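Local coordinates for protein aminoacyl-tRNA synthetase (Cryptosporidium parvum, PDB 5F9Y) that probably charges tRNA with proline as a class II prolyl-tRNA synthetase, binding proline and a nucleotide in its catalytic core, at residues Lys182-Met187 with His269-Gly274. Numbering follows the deposited sequence.
Sequences KEALEM and HQTSWG. With PRO (proline), chain C.
Ala184 sets its CB down on the strand between His269 and Thr271: 3.7 Å to the carbonyl oxygen of His269, with the CB of His269 and the CG2 of Thr271 close beside it. Thr271 returns the contact by resting its methyl CG2 near the carbonyl oxygen of Ala184, 3.3 Å away. That methyl stands anti to the carbonyl carbon of Thr271. This end is closely filled, the methyl-sized side chain of Ala184 letting the helix lie low; the axes of segments 182-187 and 269-274 approach to 7.8 Å and run 10° from parallel. Farther along, Met187 spans a wider gap. Its chain runs out with CG anti to the backbone N (chi1 178°), bends at chi2, and crosses the Trp273 side chain at about a right angle, so that CE arrives obliquely at CZ2, 3.5 Å off. Tyr195 and Ile191, later on the same helix, also touch the indole. The fold is the antiparallel sheet of the class II synthetase core, with helix 181-202 packed on one side; the strand's alternation turns His269, Thr271 and Trp273 to the helix, while Ser272 lies on the proline side. There bound proline lies with its CG 3.5 Å from the Trp273 carbonyl carbon, and Glu125, which hydrogen-bonds Ser272 OG through OE2, also binds the proline. On the helix's other flank the packing gives way to solvent: Lys182 is exposed and points away from the strand, its long chain ending in a salt bridge from NZ of Lys182 to OE1 of Glu186, 3.2 Å, whose hydrogen bond is weak. The side chain of His269 lies against Arg181 at the start of the helix, and its NE2 is hydrogen-bonded to Glu266 OE2.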
loop_
_atom_site.group_PDB
_atom_site.type_symbol
_atom_site.label_atom_id
_atom_site.label_comp_id
_atom_site.label_asym_id
_atom_site.label_seq_id
_atom_site.Cartn_x
_atom_site.Cartn_y
_atom_site.Cartn_z
ATOM N N LYS A 182 22.125 9.131 15.650
ATOM C CA LYS A 182 21.342 10.271 15.184
ATOM C C LYS A 182 21.151 10.225 13.674
ATOM O O LYS A 182 20.037 10.410 13.173
ATOM C CB LYS A 182 22.019 11.577 15.603
ATOM C CG LYS A 182 21.280 12.828 15.159
ATOM C CD LYS A 182 22.024 14.083 15.584
ATOM C CE LYS A 182 21.304 15.338 15.119
ATOM N NZ LYS A 182 21.158 15.374 13.639
ATOM N N GLU A 183 22.234 9.971 12.930
ATOM C CA GLU A 183 22.127 9.893 11.477
ATOM C C GLU A 183 21.261 8.719 11.043
ATOM O O GLU A 183 20.542 8.813 10.042
ATOM C CB GLU A 183 23.517 9.783 10.848
ATOM C CG GLU A 183 23.518 9.892 9.331
ATOM C CD GLU A 183 24.877 9.609 8.719
ATOM O OE1 GLU A 183 25.534 8.635 9.141
ATOM O OE2 GLU A 183 25.292 10.365 7.817
ATOM N N ALA A 184 21.313 7.609 11.782
ATOM C CA ALA A 184 20.491 6.456 11.434
ATOM C C ALA A 184 19.017 6.729 11.703
ATOM O O ALA A 184 18.151 6.292 10.938
ATOM C CB ALA A 184 20.963 5.225 12.206
ATOM N N LEU A 185 18.715 7.460 12.780
ATOM C CA LEU A 185 17.322 7.721 13.129
ATOM C C LEU A 185 16.666 8.676 12.138
ATOM O O LEU A 185 15.517 8.464 11.735
ATOM C CB LEU A 185 17.226 8.275 14.550
ATOM C CG LEU A 185 15.802 8.538 15.046
ATOM C CD1 LEU A 185 14.948 7.281 14.933
ATOM C CD2 LEU A 185 15.810 9.057 16.475
ATOM N N GLU A 186 17.370 9.738 11.736
ATOM C CA GLU A 186 16.802 10.630 10.733
ATOM C C GLU A 186 16.708 9.962 9.368
ATOM O O GLU A 186 15.926 10.413 8.524
ATOM C CB GLU A 186 17.608 11.931 10.650
ATOM C CG GLU A 186 19.107 11.762 10.505
ATOM C CD GLU A 186 19.875 12.979 11.003
ATOM O OE1 GLU A 186 19.229 13.946 11.461
ATOM O OE2 GLU A 186 21.123 12.967 10.945
ATOM N N MET A 187 17.475 8.892 9.138
ATOM C CA MET A 187 17.261 8.071 7.952
ATOM C C MET A 187 15.957 7.290 8.059
ATOM O O MET A 187 15.262 7.089 7.056
ATOM C CB MET A 187 18.442 7.119 7.751
ATOM C CG MET A 187 18.305 6.183 6.556
ATOM S SD MET A 187 18.451 7.033 4.972
ATOM C CE MET A 187 17.975 5.733 3.840
ATOM N N HIS A 269 25.430 1.717 13.437
ATOM C CA HIS A 269 24.024 2.013 13.690
ATOM C C HIS A 269 23.260 1.769 12.393
ATOM O O HIS A 269 23.396 2.532 11.430
ATOM C CB HIS A 269 23.850 3.448 14.182
ATOM C CG HIS A 269 24.692 3.781 15.374
ATOM N ND1 HIS A 269 24.220 3.696 16.666
ATOM C CD2 HIS A 269 25.979 4.191 15.470
ATOM C CE1 HIS A 269 25.178 4.044 17.507
ATOM N NE2 HIS A 269 26.256 4.348 16.806
ATOM N N GLN A 270 22.463 0.706 12.368
ATOM C CA GLN A 270 21.841 0.226 11.145
ATOM C C GLN A 270 20.347 0.517 11.131
ATOM O O GLN A 270 19.710 0.700 12.172
ATOM C CB GLN A 270 22.070 -1.278 10.970
ATOM C CG GLN A 270 23.528 -1.675 10.876
ATOM C CD GLN A 270 23.705 -3.165 10.692
ATOM O OE1 GLN A 270 24.140 -3.866 11.604
ATOM N NE2 GLN A 270 23.366 -3.658 9.508
ATOM N N THR A 271 19.797 0.566 9.918
ATOM C CA THR A 271 18.364 0.666 9.694
ATOM C C THR A 271 17.959 -0.332 8.618
ATOM O O THR A 271 18.770 -0.734 7.779
ATOM C CB THR A 271 17.929 2.077 9.257
ATOM O OG1 THR A 271 18.275 2.278 7.882
ATOM C CG2 THR A 271 18.596 3.151 10.107
ATOM N N SER A 272 16.688 -0.726 8.650
ATOM C CA SER A 272 16.114 -1.554 7.600
ATOM C C SER A 272 14.656 -1.158 7.426
ATOM O O SER A 272 13.967 -0.860 8.404
ATOM C CB SER A 272 16.237 -3.050 7.915
ATOM O OG SER A 272 15.349 -3.438 8.948
ATOM N N TRP A 273 14.196 -1.146 6.175
ATOM C CA TRP A 273 12.868 -0.650 5.847
ATOM C C TRP A 273 12.352 -1.370 4.608
ATOM O O TRP A 273 13.118 -1.688 3.695
ATOM C CB TRP A 273 12.882 0.871 5.628
ATOM C CG TRP A 273 14.223 1.406 5.194
ATOM C CD1 TRP A 273 15.291 1.684 5.997
ATOM C CD2 TRP A 273 14.632 1.731 3.860
ATOM N NE1 TRP A 273 16.340 2.153 5.246
ATOM C CE2 TRP A 273 15.960 2.194 3.931
ATOM C CE3 TRP A 273 14.006 1.674 2.612
ATOM C CZ2 TRP A 273 16.674 2.597 2.803
ATOM C CZ3 TRP A 273 14.714 2.074 1.493
ATOM C CH2 TRP A 273 16.034 2.529 1.596
ATOM N N GLY A 274 11.049 -1.619 4.585
ATOM C CA GLY A 274 10.452 -2.411 3.524
ATOM C C GLY A 274 9.066 -1.926 3.163
ATOM O O GLY A 274 8.331 -1.401 4.005
HETATM N N PRO C . 13.439 -6.209 7.054
HETATM C CA PRO C . 12.305 -5.498 7.653
HETATM C C PRO C . 11.070 -6.379 7.786
HETATM O O PRO C . 11.119 -7.576 7.507
HETATM C CB PRO C . 12.053 -4.344 6.675
HETATM C CG PRO C . 12.670 -4.783 5.393
HETATM C CD PRO C . 13.860 -5.601 5.781
HETATM O OXT PRO C . 9.999 -5.915 8.179
#